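Local coordinates for bifunctional cytochrome P450/NADPH--P450 reductase (Deinococcus aerius, PDB 7F3H), which probably hydroxylates organic substrates at its haem iron with molecular oxygen, using NADPH electrons delivered through a fused reductase domain, at residues G118-G121 / Q122-V126; D146-T149 / R150-L153; I156-S159 / G160-R164; N256-Y259 / Q260-F264. All coordinates share one frame; numbering follows the deposited sequence.

Contact 1 (G118-G121 / Q122-V126); sequences GYFG and QMLEV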
loop_
_atom_site.group_PDB
_atom_site.type_symbol
_atom_site.label_atom_id
_atom_site.label_comp_id
_atom_site.label_asym_id
_atom_site.label_seq_id
_atom_site.Cartn_x
_atom_site.Cartn_y
_atom_site.Cartn_z
ATOM N N GLY A 118 -7.614 11.737 16.361
ATOM C CA GLY A 118 -8.992 11.275 16.429
ATOM C C GLY A 118 -9.165 9.780 16.225
ATOM O O GLY A 118 -10.215 9.230 16.581
ATOM N N TYR A 119 -8.210 9.139 15.552
ATOM C CA TYR A 119 -8.255 7.727 15.214
ATOM C C TYR A 119 -7.425 6.860 16.147
ATOM O O TYR A 119 -7.581 5.632 16.125
ATOM C CB TYR A 119 -7.775 7.521 13.771
ATOM C CG TYR A 119 -8.536 8.325 12.735
ATOM C CD1 TYR A 119 -9.913 8.322 12.704
ATOM C CD2 TYR A 119 -7.871 9.084 11.799
ATOM C CE1 TYR A 119 -10.612 9.044 11.757
ATOM C CE2 TYR A 119 -8.561 9.818 10.842
ATOM C CZ TYR A 119 -9.929 9.800 10.826
ATOM O OH TYR A 119 -10.616 10.522 9.854
ATOM N N PHE A 120 -6.608 7.467 17.016
ATOM C CA PHE A 120 -5.608 6.708 17.760
ATOM C C PHE A 120 -6.226 5.588 18.583
ATOM O O PHE A 120 -5.789 4.425 18.506
ATOM C CB PHE A 120 -4.834 7.637 18.688
ATOM C CG PHE A 120 -3.837 6.919 19.530
ATOM C CD1 PHE A 120 -2.654 6.473 18.968
ATOM C CD2 PHE A 120 -4.082 6.678 20.860
ATOM C CE1 PHE A 120 -1.709 5.794 19.724
ATOM C CE2 PHE A 120 -3.146 5.994 21.639
ATOM C CZ PHE A 120 -1.955 5.543 21.064
ATOM N N GLY A 121 -7.220 5.941 19.411
ATOM C CA GLY A 121 -7.897 4.960 20.242
ATOM C C GLY A 121 -8.387 3.767 19.458
ATOM O O GLY A 121 -8.425 2.641 19.975
ATOM N N GLN A 122 -8.820 4.005 18.209
ATOM C CA GLN A 122 -9.276 2.908 17.360
ATOM C C GLN A 122 -8.097 2.065 16.889
ATOM O O GLN A 122 -8.098 0.837 17.045
ATOM C CB GLN A 122 -10.075 3.459 16.178
ATOM C CG GLN A 122 -11.214 4.391 16.612
ATOM C CD GLN A 122 -11.394 5.576 15.673
ATOM O OE1 GLN A 122 -10.968 5.543 14.511
ATOM N NE2 GLN A 122 -11.983 6.653 16.189
ATOM N N MET A 123 -7.047 2.706 16.372
ATOM C CA MET A 123 -5.847 1.959 16.013
ATOM C C MET A 123 -5.345 1.170 17.218
ATOM O O MET A 123 -5.025 -0.029 17.121
ATOM C CB MET A 123 -4.766 2.901 15.491
ATOM C CG MET A 123 -5.197 3.780 14.317
ATOM S SD MET A 123 -3.874 4.987 13.995
ATOM C CE MET A 123 -4.080 5.342 12.252
ATOM N N LEU A 124 -5.294 1.828 18.379
ATOM C CA LEU A 124 -4.780 1.148 19.560
ATOM C C LEU A 124 -5.656 -0.041 19.912
ATOM O O LEU A 124 -5.147 -1.129 20.233
ATOM C CB LEU A 124 -4.668 2.129 20.726
ATOM C CG LEU A 124 -4.191 1.662 22.106
ATOM C CD1 LEU A 124 -2.683 1.303 22.165
ATOM C CD2 LEU A 124 -4.521 2.777 23.097
ATOM N N GLU A 125 -6.971 0.105 19.766
ATOM C CA GLU A 125 -7.832 -1.008 20.137
ATOM C C GLU A 125 -7.441 -2.235 19.340
ATOM O O GLU A 125 -7.336 -3.343 19.886
ATOM C CB GLU A 125 -9.303 -0.659 19.918
ATOM C CG GLU A 125 -10.280 -1.805 20.280
ATOM C CD GLU A 125 -11.726 -1.466 19.898
ATOM O OE1 GLU A 125 -12.185 -0.324 20.184
ATOM O OE2 GLU A 125 -12.396 -2.330 19.284
ATOM N N VAL A 126 -7.209 -2.048 18.035
ATOM C CA VAL A 126 -6.892 -3.197 17.209
ATOM C C VAL A 126 -5.481 -3.694 17.525
ATOM O O VAL A 126 -5.265 -4.900 17.712
ATOM C CB VAL A 126 -7.086 -2.857 15.720
ATOM C CG1 VAL A 126 -6.736 -4.047 14.887
ATOM C CG2 VAL A 126 -8.540 -2.439 15.439
#
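A chi1 of -53° sets CG of Gln122 beside its own backbone N, and a bend at chi2 (142°) turns the amide back along the helix towards Tyr119. The two residues sit one turn apart on helix 113-137, which corresponds to helix D of the cytochrome P450 fold. OE1 of Gln122 comes to the edge of the Tyr119 ring, near its plane, 3.5 Å from Tyr119 CD1, and the ring and amide planes stand 63° apart. The same oxygen is hydrogen-bonded to Ser159 OG on helix 144-161, which probably sets the turn of the amide. The amide's other end, Gln122 NE2, lies 3.1 Å from Gly118 O but at an angle too poor for a hydrogen bond. Replacing Gln122 by an alanine would probably strip Ser159 OG of its partner on this helix and leave the edge of the Tyr119 ring less well packed. Tyr119 OH is hydrogen-bonded to Ala110 O. On another side of the helix, Leu124 CD2 approaches the Phe120 ring obliquely, 3.8 Å from Phe120 CE2, while Leu124 CB lies over one face towards the rim. Met123 packs on Phe410, Thr413 and Leu417 of helix 408-425, its side chain about 7 Å from the haem, and Glu125 forms a salt bridge with Arg164. The helix is kinked at Gly118 and Tyr119, whose N atoms lack bonds to the preceding turn. At the kink, Tyr119 O still takes a nearly straight bond from Met123 N at 3.0 Å and a weak second one from Gln122 N at 2.9 Å.

Contact 2 (D146-T149 / R150-L153); sequences DDMT and RLTL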
loop_
_atom_site.group_PDB
_atom_site.type_symbol
_atom_site.label_atom_id
_atom_site.label_comp_id
_atom_site.label_asym_id
_atom_site.label_seq_id
_atom_site.Cartn_x
_atom_site.Cartn_y
_atom_site.Cartn_z
ATOM N N ASP A 146 -0.474 -12.783 7.470
ATOM C CA ASP A 146 -1.864 -13.048 7.823
ATOM C C ASP A 146 -2.335 -12.157 8.978
ATOM O O ASP A 146 -3.365 -11.470 8.871
ATOM C CB ASP A 146 -1.996 -14.536 8.153
ATOM C CG ASP A 146 -3.321 -14.880 8.776
ATOM O OD1 ASP A 146 -4.360 -14.814 8.061
ATOM O OD2 ASP A 146 -3.308 -15.210 9.996
ATOM N N ASP A 147 -1.551 -12.094 10.061
ATOM C CA ASP A 147 -1.936 -11.290 11.208
ATOM C C ASP A 147 -1.838 -9.791 10.931
ATOM O O ASP A 147 -2.611 -9.014 11.500
ATOM C CB ASP A 147 -1.089 -11.677 12.400
ATOM C CG ASP A 147 -1.619 -12.890 13.103
ATOM O OD1 ASP A 147 -2.742 -13.333 12.770
ATOM O OD2 ASP A 147 -0.916 -13.398 13.986
ATOM N N MET A 148 -0.921 -9.361 10.042
ATOM C CA MET A 148 -0.885 -7.954 9.644
ATOM C C MET A 148 -2.131 -7.574 8.832
ATOM O O MET A 148 -2.679 -6.478 9.009
ATOM C CB MET A 148 0.394 -7.664 8.841
ATOM C CG MET A 148 1.690 -7.784 9.631
ATOM S SD MET A 148 1.701 -6.878 11.216
ATOM C CE MET A 148 1.807 -8.182 12.410
ATOM N N THR A 149 -2.581 -8.459 7.929
ATOM C CA THR A 149 -3.845 -8.239 7.220
ATOM C C THR A 149 -5.026 -8.155 8.161
ATOM O O THR A 149 -5.903 -7.303 7.979
ATOM C CB THR A 149 -4.065 -9.327 6.173
ATOM O OG1 THR A 149 -3.128 -9.159 5.100
ATOM C CG2 THR A 149 -5.527 -9.461 5.735
ATOM N N ARG A 150 -5.082 -9.037 9.157
ATOM C CA ARG A 150 -6.082 -8.857 10.202
ATOM C C ARG A 150 -5.977 -7.466 10.831
ATOM O O ARG A 150 -6.980 -6.730 10.911
ATOM C CB ARG A 150 -5.923 -9.932 11.267
ATOM C CG ARG A 150 -6.222 -11.324 10.785
ATOM C CD ARG A 150 -6.230 -12.280 11.956
ATOM N NE ARG A 150 -7.041 -13.442 11.636
ATOM C CZ ARG A 150 -6.514 -14.586 11.225
ATOM N NH1 ARG A 150 -5.197 -14.687 11.115
ATOM N NH2 ARG A 150 -7.283 -15.627 10.943
ATOM N N LEU A 151 -4.764 -7.085 11.270
ATOM C CA LEU A 151 -4.557 -5.789 11.905
ATOM C C LEU A 151 -5.129 -4.670 11.055
ATOM O O LEU A 151 -5.985 -3.903 11.508
ATOM C CB LEU A 151 -3.069 -5.542 12.179
ATOM C CG LEU A 151 -2.663 -4.126 12.643
ATOM C CD1 LEU A 151 -3.108 -3.856 14.082
ATOM C CD2 LEU A 151 -1.147 -3.934 12.527
ATOM N N THR A 152 -4.690 -4.589 9.799
ATOM C CA THR A 152 -5.023 -3.442 8.962
ATOM C C THR A 152 -6.490 -3.464 8.525
ATOM O O THR A 152 -7.146 -2.422 8.531
ATOM C CB THR A 152 -4.072 -3.378 7.763
ATOM O OG1 THR A 152 -4.112 -4.618 7.036
ATOM C CG2 THR A 152 -2.645 -3.117 8.240
ATOM N N LEU A 153 -7.047 -4.635 8.193
ATOM C CA LEU A 153 -8.473 -4.702 7.894
ATOM C C LEU A 153 -9.306 -4.229 9.077
ATOM O O LEU A 153 -10.190 -3.390 8.921
ATOM C CB LEU A 153 -8.867 -6.110 7.494
ATOM C CG LEU A 153 -8.630 -6.494 6.038
ATOM C CD1 LEU A 153 -9.037 -7.968 5.795
ATOM C CD2 LEU A 153 -9.346 -5.528 5.075
#
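A salt-bridge network on helix 144-161, the counterpart of helix E in the P450 fold, brings the carboxylates of Asp146 and Asp147 to the guanidinium of Arg150. The arginine chain runs extended from CG to NE, and both acids come to the edge of its guanidinium near NH1. As modelled, Asp147 OD1 accepts a hydrogen bond from Arg150 NH1 at 3.3 Å, with carboxylate and guanidinium planes 64° apart, though the place of NH1 is less sure. Asp146 also pairs with Arg150 NH1 through OD2, but these two atoms are modelled too close together, so the detail of that bridge is doubtful. The strongest polar partner of Asp147 is Lys133 of helix 113-137, through OD1; its OD2 is hydrogen-bonded to Trp134 NE1. Away from the charges, Thr149 and Leu153 lie side by side and point the same way, Thr149 CG2 meeting Leu153 CD1 at 3.8 Å. Met148 SD touches Leu151 CD2 more loosely, at 4.3 Å. Thr152 places OG1 between its backbone N and carbonyl carbon (chi1 56°), which brings OG1 3.1 Å from Met148 O; His269 O on helix 254-285 competes for the same proton. Met148 O also receives the regular helix bond from Thr152 N at 2.9 Å. Lys133 NZ and, as far as its uncertain position allows, Arg150 NH1 both lie by Asp147 OD1, and their two positive charges are likely to stabilise this buried carboxylate in its ionised form.

Contact 3 (I156-S159 / G160-R164); sequences ISLS and GFDYR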
loop_
_atom_site.group_PDB
_atom_site.type_symbol
_atom_site.label_atom_id
_atom_site.label_comp_id
_atom_site.label_asym_id
_atom_site.label_seq_id
_atom_site.Cartn_x
_atom_site.Cartn_y
_atom_site.Cartn_z
ATOM N N ILE A 156 -8.750 -0.324 9.581
ATOM C CA ILE A 156 -9.386 0.534 8.606
ATOM C C ILE A 156 -10.910 0.381 8.693
ATOM O O ILE A 156 -11.625 1.363 8.527
ATOM C CB ILE A 156 -8.797 0.284 7.197
ATOM C CG1 ILE A 156 -9.062 1.482 6.301
ATOM C CG2 ILE A 156 -9.425 -0.886 6.530
ATOM C CD1 ILE A 156 -8.574 2.808 6.900
ATOM N N SER A 157 -11.432 -0.809 9.049
ATOM C CA SER A 157 -12.885 -1.017 9.180
ATOM C C SER A 157 -13.469 -0.253 10.364
ATOM O O SER A 157 -14.562 0.324 10.263
ATOM C CB SER A 157 -13.202 -2.511 9.320
ATOM O OG SER A 157 -12.820 -3.254 8.169
ATOM N N LEU A 158 -12.774 -0.275 11.500
ATOM C CA LEU A 158 -13.220 0.454 12.684
ATOM C C LEU A 158 -13.156 1.964 12.469
ATOM O O LEU A 158 -14.110 2.688 12.786
ATOM C CB LEU A 158 -12.347 0.070 13.880
ATOM C CG LEU A 158 -12.759 0.520 15.291
ATOM C CD1 LEU A 158 -14.243 0.162 15.609
ATOM C CD2 LEU A 158 -11.775 0.053 16.408
ATOM N N SER A 159 -12.043 2.465 11.909
ATOM C CA SER A 159 -11.949 3.902 11.682
ATOM C C SER A 159 -12.810 4.328 10.520
ATOM O O SER A 159 -13.255 5.480 10.466
ATOM C CB SER A 159 -10.514 4.321 11.410
ATOM O OG SER A 159 -9.777 4.366 12.602
ATOM N N GLY A 160 -13.057 3.427 9.578
ATOM C CA GLY A 160 -13.761 3.789 8.377
ATOM C C GLY A 160 -15.251 3.853 8.594
ATOM O O GLY A 160 -15.869 4.873 8.265
ATOM N N PHE A 161 -15.849 2.783 9.140
ATOM C CA PHE A 161 -17.297 2.790 9.295
ATOM C C PHE A 161 -17.721 2.138 10.593
ATOM O O PHE A 161 -18.792 1.534 10.664
ATOM C CB PHE A 161 -18.014 2.133 8.087
ATOM C CG PHE A 161 -17.615 0.677 7.776
ATOM C CD1 PHE A 161 -16.372 0.375 7.210
ATOM C CD2 PHE A 161 -18.535 -0.372 7.930
ATOM C CE1 PHE A 161 -16.018 -0.950 6.878
ATOM C CE2 PHE A 161 -18.192 -1.700 7.594
ATOM C CZ PHE A 161 -16.928 -1.986 7.079
ATOM N N ASP A 162 -16.903 2.299 11.632
ATOM C CA ASP A 162 -17.216 1.890 12.993
ATOM C C ASP A 162 -17.690 0.439 13.071
ATOM O O ASP A 162 -18.533 0.091 13.911
ATOM C CB ASP A 162 -18.253 2.844 13.612
ATOM C CG ASP A 162 -18.323 2.741 15.133
ATOM O OD1 ASP A 162 -17.271 2.582 15.789
ATOM O OD2 ASP A 162 -19.436 2.838 15.685
ATOM N N TYR A 163 -17.134 -0.450 12.254
ATOM C CA TYR A 163 -17.549 -1.835 12.353
ATOM C C TYR A 163 -16.356 -2.709 12.753
ATOM O O TYR A 163 -15.218 -2.516 12.287
ATOM C CB TYR A 163 -18.307 -2.209 11.055
ATOM C CG TYR A 163 -18.799 -3.607 10.876
ATOM C CD1 TYR A 163 -18.734 -4.525 11.900
ATOM C CD2 TYR A 163 -19.845 -3.820 9.950
ATOM C CE1 TYR A 163 -19.310 -5.757 11.798
ATOM C CE2 TYR A 163 -20.510 -5.038 9.864
ATOM C CZ TYR A 163 -20.231 -6.001 10.800
ATOM O OH TYR A 163 -20.852 -7.234 10.768
ATOM N N ARG A 164 -16.622 -3.580 13.739
ATOM C CA ARG A 164 -15.645 -4.421 14.430
ATOM C C ARG A 164 -15.767 -5.845 13.914
ATOM O O ARG A 164 -16.604 -6.613 14.398
ATOM C CB ARG A 164 -15.930 -4.388 15.934
ATOM C CG ARG A 164 -15.522 -3.103 16.632
ATOM C CD ARG A 164 -15.623 -3.263 18.159
ATOM N NE ARG A 164 -14.974 -2.187 18.906
ATOM C CZ ARG A 164 -15.394 -0.921 18.957
ATOM N NH1 ARG A 164 -16.482 -0.530 18.300
ATOM N NH2 ARG A 164 -14.714 -0.028 19.665
#
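Leu158 and Arg164 meet across the C-terminal end of helix 144-161: CD1 of the leucine lies 3.6 Å above one face of the Arg164 guanidinium, offset towards its rim. Leu158 CD1 also rests 3.7 Å from Arg164 CG. The arginine chain, extended from CG to NE, crosses the leucine obliquely, with Glu125 of helix 113-137 as its charged partner. Phe161 has CG wedged between its backbone N and carbonyl carbon (chi1 58°), which brings the ring to Ser157. Ser157 O approaches that ring obliquely, 3.5 Å from Phe161 CD1; Phe161 CE1 is 4.0 Å from Ser157 CB. Ser157 O receives Phe161 N from above its carbonyl plane at 3.0 Å, and more weakly Tyr163 N at 3.3 Å. The chain leaves helical geometry at Asp162, which has a positive phi of 51°. Its N gives Leu158 O a weak bond, and Asp162 CA adds a CH...O contact with Leu158 O at 3.2 Å. Ser157 OG bonds to Leu153 O, one turn earlier in the same helix. The helix end is enclosed on several sides. Helix 113-137 packs on Leu158 and Ser159, Phe410 of helix 408-425 touches Ile156 and Ser159, Ile156 touches the haem and also packs on Phe264 and Leu265 of helix 254-285, and Ser159 and Gly160 form backbone hydrogen bonds with Leu236 and Leu237 of helix 236-242.

Contact 4 (N256-Y259 / Q260-F264); sequences NIRY and QVMTF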
loop_
_atom_site.group_PDB
_atom_site.type_symbol
_atom_site.label_atom_id
_atom_site.label_comp_id
_atom_site.label_asym_id
_atom_site.label_seq_id
_atom_site.Cartn_x
_atom_site.Cartn_y
_atom_site.Cartn_z
ATOM N N ASN A 256 -21.692 6.773 -3.631
ATOM C CA ASN A 256 -20.282 7.127 -3.613
ATOM C C ASN A 256 -19.662 6.940 -2.229
ATOM O O ASN A 256 -18.475 6.614 -2.132
ATOM C CB ASN A 256 -20.073 8.554 -4.116
ATOM C CG ASN A 256 -18.611 8.846 -4.396
ATOM O OD1 ASN A 256 -17.879 9.327 -3.509
ATOM N ND2 ASN A 256 -18.165 8.533 -5.624
ATOM N N ILE A 257 -20.414 7.196 -1.149
ATOM C CA ILE A 257 -19.905 6.886 0.189
ATOM C C ILE A 257 -19.562 5.402 0.316
ATOM O O ILE A 257 -18.524 5.026 0.886
ATOM C CB ILE A 257 -20.914 7.305 1.266
ATOM C CG1 ILE A 257 -21.047 8.823 1.307
ATOM C CG2 ILE A 257 -20.500 6.738 2.611
ATOM C CD1 ILE A 257 -22.220 9.310 2.145
ATOM N N ARG A 258 -20.448 4.529 -0.166
ATOM C CA ARG A 258 -20.127 3.107 -0.078
ATOM C C ARG A 258 -18.872 2.816 -0.886
ATOM O O ARG A 258 -17.993 2.066 -0.431
ATOM C CB ARG A 258 -21.297 2.222 -0.531
ATOM C CG ARG A 258 -20.821 1.026 -1.322
ATOM C CD ARG A 258 -21.892 0.034 -1.640
ATOM N NE ARG A 258 -22.828 0.428 -2.697
ATOM C CZ ARG A 258 -22.574 0.351 -4.003
ATOM N NH1 ARG A 258 -21.404 -0.065 -4.422
ATOM N NH2 ARG A 258 -23.489 0.706 -4.902
ATOM N N TYR A 259 -18.771 3.425 -2.080
ATOM C CA TYR A 259 -17.577 3.280 -2.907
ATOM C C TYR A 259 -16.317 3.710 -2.154
ATOM O O TYR A 259 -15.296 3.009 -2.187
ATOM C CB TYR A 259 -17.741 4.093 -4.180
ATOM C CG TYR A 259 -18.538 3.384 -5.230
ATOM C CD1 TYR A 259 -18.532 1.988 -5.316
ATOM C CD2 TYR A 259 -19.293 4.095 -6.161
ATOM C CE1 TYR A 259 -19.272 1.337 -6.292
ATOM C CE2 TYR A 259 -20.025 3.435 -7.139
ATOM C CZ TYR A 259 -20.005 2.070 -7.194
ATOM O OH TYR A 259 -20.724 1.440 -8.168
ATOM N N GLN A 260 -16.388 4.815 -1.412
ATOM C CA GLN A 260 -15.225 5.253 -0.643
ATOM C C GLN A 260 -14.891 4.252 0.459
ATOM O O GLN A 260 -13.712 3.968 0.707
ATOM C CB GLN A 260 -15.450 6.643 -0.034
ATOM C CG GLN A 260 -15.764 7.788 -1.028
ATOM C CD GLN A 260 -14.786 7.920 -2.195
ATOM O OE1 GLN A 260 -13.646 7.424 -2.153
ATOM N NE2 GLN A 260 -15.235 8.595 -3.255
ATOM N N VAL A 261 -15.909 3.728 1.154
ATOM C CA VAL A 261 -15.641 2.710 2.177
ATOM C C VAL A 261 -14.932 1.500 1.562
ATOM O O VAL A 261 -13.898 1.016 2.071
ATOM C CB VAL A 261 -16.941 2.316 2.900
ATOM C CG1 VAL A 261 -16.750 0.999 3.663
ATOM C CG2 VAL A 261 -17.385 3.457 3.810
ATOM N N MET A 262 -15.472 1.006 0.443
ATOM C CA MET A 262 -14.824 -0.094 -0.268
ATOM C C MET A 262 -13.388 0.276 -0.634
ATOM O O MET A 262 -12.481 -0.545 -0.510
ATOM C CB MET A 262 -15.612 -0.466 -1.527
ATOM C CG MET A 262 -16.973 -1.145 -1.301
ATOM S SD MET A 262 -16.892 -2.579 -0.224
ATOM C CE MET A 262 -15.654 -3.608 -1.062
ATOM N N THR A 263 -13.171 1.534 -1.037
ATOM C CA THR A 263 -11.867 2.026 -1.468
ATOM C C THR A 263 -10.863 1.996 -0.317
ATOM O O THR A 263 -9.724 1.541 -0.481
ATOM C CB THR A 263 -12.043 3.450 -2.041
ATOM O OG1 THR A 263 -12.923 3.398 -3.166
ATOM C CG2 THR A 263 -10.733 4.051 -2.517
ATOM N N PHE A 264 -11.252 2.533 0.846
ATOM C CA PHE A 264 -10.419 2.413 2.049
ATOM C C PHE A 264 -9.940 0.982 2.247
ATOM O O PHE A 264 -8.758 0.751 2.543
ATOM C CB PHE A 264 -11.163 2.884 3.303
ATOM C CG PHE A 264 -11.671 4.281 3.223
ATOM C CD1 PHE A 264 -11.150 5.184 2.304
ATOM C CD2 PHE A 264 -12.711 4.683 4.037
ATOM C CE1 PHE A 264 -11.663 6.471 2.203
ATOM C CE2 PHE A 264 -13.228 5.959 3.939
ATOM C CZ PHE A 264 -12.691 6.861 3.024
#
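Asn256 and Gln260 clasp each other by their amides in the tightly packed part of this turn of helix 254-285, the equivalent of the long central helix of P450s. Gln260 NE2 gives a nearly straight bond of 2.8 Å to Asn256 OD1, which lies in the plane of the glutamine amide, although the two amide planes are 55° apart. A bend at chi2 (-51°) folds Gln260 back to make this possible, with Gln260 CG 3.2 Å from Asn256 O. The remaining ends of both amides bind the loop between helices 80-86 and 98-107: Asn256 ND2 meets Asp88 O, and Gln260 OE1 meets Leu90 N. A leucine in place of Gln260 would probably leave Asn256 OD1 and Leu90 N without these mates, the asparagine amide then being held through ND2. Further along, Thr263 doubles its grip on Tyr259 O, through OG1 at 2.6 Å, above the carbonyl plane, and through N at 2.8 Å. The partly exposed side is looser. Arg258 CG and Met262 CG come no nearer than 4.4 Å, Arg258 NE forms a salt bridge with Asp220, and the Tyr259 side chain lies about 4 Å from a sulfate ion, probably from the crystallisation liquor. Tyr259 O is thus satisfied twice by one residue, and Thr263, whose side chain touches the haem, has its hydroxyl proton committed to the helix backbone.

Along the chain the contacts follow in order: contact 1 on helix 113-137, contacts 2 and 3 sharing helix 144-161, contact 4 on helix 254-285. Contact 3 is the middle member, its centre about 10 Å from that of contact 1, about 13 Å from that of contact 2 and about 12 Å from that of contact 4. It touches contact 1 directly. Contacts 1 and 2 also touch, through Val126 CG1 and Leu151 O, at 3.5 Å. Contact 4 instead meets contact 3, where Phe161 CD1 packs on Val261 CG1 at 3.6 Å, and stays clear of contacts 1 and 2. Three P450 core helices are thereby joined, and contacts 3 and 4 each bring a residue of the haem pocket.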